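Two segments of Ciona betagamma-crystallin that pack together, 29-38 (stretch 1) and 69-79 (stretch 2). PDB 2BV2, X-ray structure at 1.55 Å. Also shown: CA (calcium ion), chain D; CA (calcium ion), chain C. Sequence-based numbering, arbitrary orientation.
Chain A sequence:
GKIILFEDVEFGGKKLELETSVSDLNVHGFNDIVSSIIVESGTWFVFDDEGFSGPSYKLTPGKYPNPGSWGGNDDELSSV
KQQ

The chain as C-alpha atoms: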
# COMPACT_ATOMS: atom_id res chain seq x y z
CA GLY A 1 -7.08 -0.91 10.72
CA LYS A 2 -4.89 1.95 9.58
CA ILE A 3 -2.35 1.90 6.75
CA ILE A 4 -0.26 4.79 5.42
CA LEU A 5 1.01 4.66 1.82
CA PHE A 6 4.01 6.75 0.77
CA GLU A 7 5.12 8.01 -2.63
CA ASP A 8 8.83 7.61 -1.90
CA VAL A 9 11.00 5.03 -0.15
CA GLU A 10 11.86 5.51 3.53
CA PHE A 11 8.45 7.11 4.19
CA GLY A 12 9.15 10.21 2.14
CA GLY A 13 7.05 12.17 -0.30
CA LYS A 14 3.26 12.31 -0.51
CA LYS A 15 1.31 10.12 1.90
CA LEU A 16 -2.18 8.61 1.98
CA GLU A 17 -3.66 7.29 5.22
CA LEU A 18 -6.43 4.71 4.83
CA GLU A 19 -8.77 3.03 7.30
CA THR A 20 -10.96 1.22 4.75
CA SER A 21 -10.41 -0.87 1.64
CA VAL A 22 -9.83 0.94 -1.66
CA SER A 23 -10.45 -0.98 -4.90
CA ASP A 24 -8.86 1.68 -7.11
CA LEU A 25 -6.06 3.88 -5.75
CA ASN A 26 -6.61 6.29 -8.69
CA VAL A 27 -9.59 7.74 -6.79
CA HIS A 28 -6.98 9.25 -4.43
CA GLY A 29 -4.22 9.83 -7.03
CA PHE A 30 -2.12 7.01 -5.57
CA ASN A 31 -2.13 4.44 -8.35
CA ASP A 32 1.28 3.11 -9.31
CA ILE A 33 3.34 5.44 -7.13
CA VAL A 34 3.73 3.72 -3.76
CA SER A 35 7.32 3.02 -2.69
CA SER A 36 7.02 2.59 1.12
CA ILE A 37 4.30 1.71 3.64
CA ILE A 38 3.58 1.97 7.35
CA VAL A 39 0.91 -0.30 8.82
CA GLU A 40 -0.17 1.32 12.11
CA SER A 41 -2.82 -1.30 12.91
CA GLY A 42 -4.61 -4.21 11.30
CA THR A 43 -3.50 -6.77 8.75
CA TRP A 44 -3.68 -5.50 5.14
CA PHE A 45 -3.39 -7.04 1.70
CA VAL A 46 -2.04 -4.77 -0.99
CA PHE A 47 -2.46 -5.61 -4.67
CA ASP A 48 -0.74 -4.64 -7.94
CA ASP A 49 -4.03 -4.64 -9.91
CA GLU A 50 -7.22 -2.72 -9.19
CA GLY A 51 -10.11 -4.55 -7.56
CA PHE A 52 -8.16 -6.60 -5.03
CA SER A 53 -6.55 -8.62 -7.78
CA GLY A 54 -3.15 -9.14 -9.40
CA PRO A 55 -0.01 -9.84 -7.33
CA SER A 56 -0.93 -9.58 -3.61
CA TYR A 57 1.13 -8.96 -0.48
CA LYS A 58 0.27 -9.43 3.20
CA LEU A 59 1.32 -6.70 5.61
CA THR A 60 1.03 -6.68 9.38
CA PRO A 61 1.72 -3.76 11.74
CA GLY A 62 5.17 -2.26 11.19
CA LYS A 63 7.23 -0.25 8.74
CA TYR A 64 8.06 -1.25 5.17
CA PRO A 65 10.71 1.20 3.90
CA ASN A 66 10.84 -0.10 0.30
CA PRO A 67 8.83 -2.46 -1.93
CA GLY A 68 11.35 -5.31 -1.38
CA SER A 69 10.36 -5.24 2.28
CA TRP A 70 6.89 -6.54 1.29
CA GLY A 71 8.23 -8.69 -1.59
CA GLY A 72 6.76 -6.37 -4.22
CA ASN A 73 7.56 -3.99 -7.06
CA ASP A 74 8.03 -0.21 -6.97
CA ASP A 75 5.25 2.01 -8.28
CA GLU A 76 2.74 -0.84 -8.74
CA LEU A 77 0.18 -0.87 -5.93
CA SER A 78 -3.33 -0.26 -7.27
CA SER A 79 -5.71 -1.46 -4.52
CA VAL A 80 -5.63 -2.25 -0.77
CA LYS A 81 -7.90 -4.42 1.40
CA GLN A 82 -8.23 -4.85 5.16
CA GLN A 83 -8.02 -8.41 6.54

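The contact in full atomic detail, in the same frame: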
# COMPACT_ATOMS: atom_id res chain seq x y z
N GLY A 29 -5.45 9.43 -6.35
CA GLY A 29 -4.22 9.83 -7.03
C GLY A 29 -2.99 9.06 -6.60
O GLY A 29 -1.86 9.58 -6.68
N PHE A 30 -3.19 7.82 -6.15
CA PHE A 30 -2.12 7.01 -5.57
C PHE A 30 -1.90 5.69 -6.31
O PHE A 30 -1.31 4.75 -5.78
CB PHE A 30 -2.39 6.78 -4.07
CG PHE A 30 -1.48 7.56 -3.19
CD1 PHE A 30 -1.66 8.91 -3.00
CD2 PHE A 30 -0.42 6.93 -2.53
CE1 PHE A 30 -0.81 9.63 -2.19
CE2 PHE A 30 0.44 7.65 -1.73
CZ PHE A 30 0.23 9.01 -1.56
N ASN A 31 -2.38 5.62 -7.53
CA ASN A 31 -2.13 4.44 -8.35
C ASN A 31 -0.72 4.47 -8.90
O ASN A 31 -0.28 5.47 -9.47
CB ASN A 31 -3.12 4.36 -9.52
CG ASN A 31 -3.10 3.01 -10.19
OD1 ASN A 31 -3.37 2.00 -9.54
ND2 ASN A 31 -2.78 2.98 -11.48
N ASP A 32 -0.03 3.35 -8.74
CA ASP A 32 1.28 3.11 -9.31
C ASP A 32 2.34 4.15 -8.92
O ASP A 32 3.18 4.53 -9.74
CB ASP A 32 1.21 2.95 -10.83
CG ASP A 32 0.45 1.71 -11.24
OD1 ASP A 32 0.15 0.86 -10.38
OD2 ASP A 32 0.16 1.55 -12.44
N ILE A 33 2.28 4.60 -7.67
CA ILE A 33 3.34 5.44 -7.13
C ILE A 33 3.92 5.01 -5.80
O ILE A 33 4.90 5.60 -5.38
CB ILE A 33 2.89 6.92 -6.96
CG1 ILE A 33 1.80 7.07 -5.90
CG2 ILE A 33 2.44 7.50 -8.29
CD1 ILE A 33 1.52 8.52 -5.57
N VAL A 34 3.32 4.03 -5.12
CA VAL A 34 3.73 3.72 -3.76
C VAL A 34 5.10 3.03 -3.71
O VAL A 34 5.37 2.08 -4.46
CB VAL A 34 2.69 2.87 -3.03
CG1 VAL A 34 3.25 2.28 -1.71
CG2 VAL A 34 1.43 3.68 -2.75
N SER A 35 5.98 3.54 -2.84
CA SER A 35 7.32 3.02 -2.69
C SER A 35 7.69 2.67 -1.24
O SER A 35 8.70 2.04 -1.02
CB SER A 35 8.29 4.04 -3.28
OG SER A 35 8.09 4.23 -4.67
N SER A 36 6.90 3.11 -0.24
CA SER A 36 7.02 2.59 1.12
C SER A 36 5.66 2.64 1.83
O SER A 36 4.73 3.33 1.37
CB SER A 36 8.06 3.36 1.91
OG SER A 36 7.72 4.73 2.06
N ILE A 37 5.57 1.92 2.94
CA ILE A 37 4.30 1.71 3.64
C ILE A 37 4.53 1.60 5.14
O ILE A 37 5.49 0.98 5.56
CB ILE A 37 3.57 0.42 3.16
CG1 ILE A 37 3.15 0.52 1.68
CG2 ILE A 37 2.34 0.12 4.03
CD1 ILE A 37 2.51 -0.77 1.16
N ILE A 38 3.63 2.20 5.92
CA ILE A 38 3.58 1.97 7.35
C ILE A 38 2.20 1.40 7.68
O ILE A 38 1.18 2.02 7.36
CB ILE A 38 3.80 3.25 8.16
CG1 ILE A 38 5.24 3.74 7.94
CG2 ILE A 38 3.49 2.99 9.66
CD1 ILE A 38 5.60 5.01 8.67
N SER A 69 10.71 -4.87 0.93
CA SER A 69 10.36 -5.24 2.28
C SER A 69 9.00 -5.92 2.36
O SER A 69 8.75 -6.64 3.32
CB SER A 69 10.43 -4.03 3.20
OG SER A 69 9.31 -3.23 3.02
N TRP A 70 8.12 -5.71 1.38
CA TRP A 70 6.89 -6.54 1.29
C TRP A 70 6.90 -7.59 0.17
O TRP A 70 5.92 -8.30 -0.03
CB TRP A 70 5.62 -5.68 1.23
CG TRP A 70 5.41 -4.85 -0.02
CD1 TRP A 70 4.89 -5.27 -1.22
CD2 TRP A 70 5.65 -3.44 -0.15
NE1 TRP A 70 4.81 -4.20 -2.09
CE2 TRP A 70 5.26 -3.08 -1.46
CE3 TRP A 70 6.15 -2.46 0.71
CZ2 TRP A 70 5.38 -1.76 -1.94
CZ3 TRP A 70 6.27 -1.16 0.23
CH2 TRP A 70 5.89 -0.82 -1.08
N GLY A 71 8.04 -7.72 -0.51
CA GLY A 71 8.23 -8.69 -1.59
C GLY A 71 7.67 -8.23 -2.92
O GLY A 71 7.46 -9.04 -3.83
N GLY A 72 7.45 -6.92 -3.05
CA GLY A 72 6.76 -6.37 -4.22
C GLY A 72 7.63 -5.52 -5.11
O GLY A 72 8.85 -5.50 -4.97
N ASN A 73 6.96 -4.82 -6.02
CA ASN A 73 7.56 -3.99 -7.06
C ASN A 73 7.27 -2.52 -6.79
O ASN A 73 6.22 -2.18 -6.24
CB ASN A 73 6.96 -4.36 -8.43
CG ASN A 73 7.36 -5.75 -8.92
OD1 ASN A 73 8.51 -6.16 -8.78
ND2 ASN A 73 6.42 -6.47 -9.53
N ASP A 74 8.19 -1.65 -7.18
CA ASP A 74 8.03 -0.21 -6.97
C ASP A 74 6.97 0.32 -7.90
O ASP A 74 6.87 -0.14 -9.03
CB ASP A 74 9.35 0.52 -7.25
CG ASP A 74 9.28 1.97 -6.85
OD1 ASP A 74 8.82 2.22 -5.73
OD2 ASP A 74 9.65 2.85 -7.65
N ASP A 75 6.16 1.27 -7.41
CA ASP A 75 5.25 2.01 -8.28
C ASP A 75 4.26 1.08 -8.99
O ASP A 75 4.02 1.21 -10.20
CB ASP A 75 6.03 2.84 -9.32
CG ASP A 75 6.45 4.20 -8.80
OD1 ASP A 75 6.45 4.38 -7.56
OD2 ASP A 75 6.77 5.09 -9.64
N GLU A 76 3.68 0.16 -8.22
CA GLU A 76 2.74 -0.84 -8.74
C GLU A 76 1.48 -1.09 -7.92
O GLU A 76 0.55 -1.73 -8.42
CB GLU A 76 3.45 -2.18 -8.97
CG GLU A 76 2.78 -3.08 -9.99
CD GLU A 76 2.53 -2.38 -11.30
OE1 GLU A 76 1.34 -2.33 -11.74
OE2 GLU A 76 3.52 -1.84 -11.85
N LEU A 77 1.39 -0.61 -6.70
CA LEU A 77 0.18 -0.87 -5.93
C LEU A 77 -1.00 -0.16 -6.58
O LEU A 77 -0.88 1.00 -6.97
CB LEU A 77 0.33 -0.46 -4.47
CG LEU A 77 1.32 -1.35 -3.71
CD1 LEU A 77 1.39 -0.95 -2.27
CD2 LEU A 77 0.95 -2.83 -3.83
N SER A 78 -2.12 -0.86 -6.70
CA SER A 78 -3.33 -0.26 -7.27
C SER A 78 -4.58 -0.39 -6.41
O SER A 78 -5.55 0.35 -6.64
CB SER A 78 -3.58 -0.85 -8.65
OG SER A 78 -2.51 -0.55 -9.51
N SER A 79 -4.58 -1.32 -5.45
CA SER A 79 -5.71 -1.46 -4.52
C SER A 79 -5.23 -2.06 -3.20
O SER A 79 -4.18 -2.66 -3.16
CB SER A 79 -6.83 -2.31 -5.14
OG SER A 79 -6.42 -3.65 -5.39
CA CA D . -0.67 -1.46 -10.45
CA CA C . 7.22 6.06 -5.93
O HOH W 1 0.76 3.03 -5.82
O HOH W 2 4.20 -0.20 -5.34
O HOH W 3 9.03 5.60 -7.32

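Two calcium ions organise this contact, and each takes ligands from both stretches. The chain D ion is bound by D32 OD1 at 2.5 Å from stretch 1 and, from stretch 2, by E76 O at 2.4 Å, E76 OE1 at 2.5 Å and S78 OG at 2.3 Å. The chain C ion repeats most of this arrangement with the stretches exchanged, but I33 gives only its backbone oxygen where E76 also gives a side-chain one: I33 O and S35 OG, each at 2.4 Å, come from stretch 1, and D75 OD1, at 2.5 Å, from stretch 2. Water 3 is a direct ligand of this ion, 2.3 Å from it, and donates a hydrogen bond to D74 OD2 (2.8 Å from its oxygen). Each ion has one further ligand elsewhere in the structure. Carboxylates suit these places because their charge offsets that of the metal, while serine offers a compact neutral oxygen. The shared ions also explain why oxygens crowd together without hydrogen bonding: I33 O lies 2.9 Å from D75 OD1, and D32 OD1 lies 3.3 Å from E76 O, each pair drawn to a common metal.

Direct hydrogen bonds repeat the same symmetry. In the backbone, D32 N donates to L77 O (3.1 Å, 168° at the hydrogen) and D75 N donates to V34 O (3.2 Å, 157°). Both aspartates have positive phi and psi, near 60° and 40°. Two serines that bind metal through their hydroxyl oxygens also use the proton: S78 OG donates to N31 OD1 at 2.7 Å, and S35 OG donates to D74 OD1 at a very short 2.4 Å. A serine hydroxyl suits this double role, since its oxygen can face the ion while its hydrogen meets an acceptor.

Two waters fill the gaps between the backbones. Water 1 donates to F30 O (2.7 Å) and L77 O (2.9 Å) and accepts from V34 N (2.8 Å). Water 2 donates to V34 O (2.7 Å) and N73 O (3.0 Å) and accepts from E76 N (2.9 Å).

Beside this polar layer lies an apolar cluster of buried side chains. I37 points toward stretch 2 and sets CD1 over one face of the W70 six-membered ring, 4.0 Å from its centroid and 12° off the normal, a CH-pi contact. The same I37 CD1 reaches L77 CD1 at 3.6 Å. V34 CG1 touches L77 CD1 at 3.8 Å and W70 CH2 at 4.1 Å; the branched aliphatic groups gather on one side of the indole, whose broad face offers them an apolar surface. At the ring edge, S35 C and S36 CA approach W70 CH2 and CZ3, respectively, each at 3.9 Å.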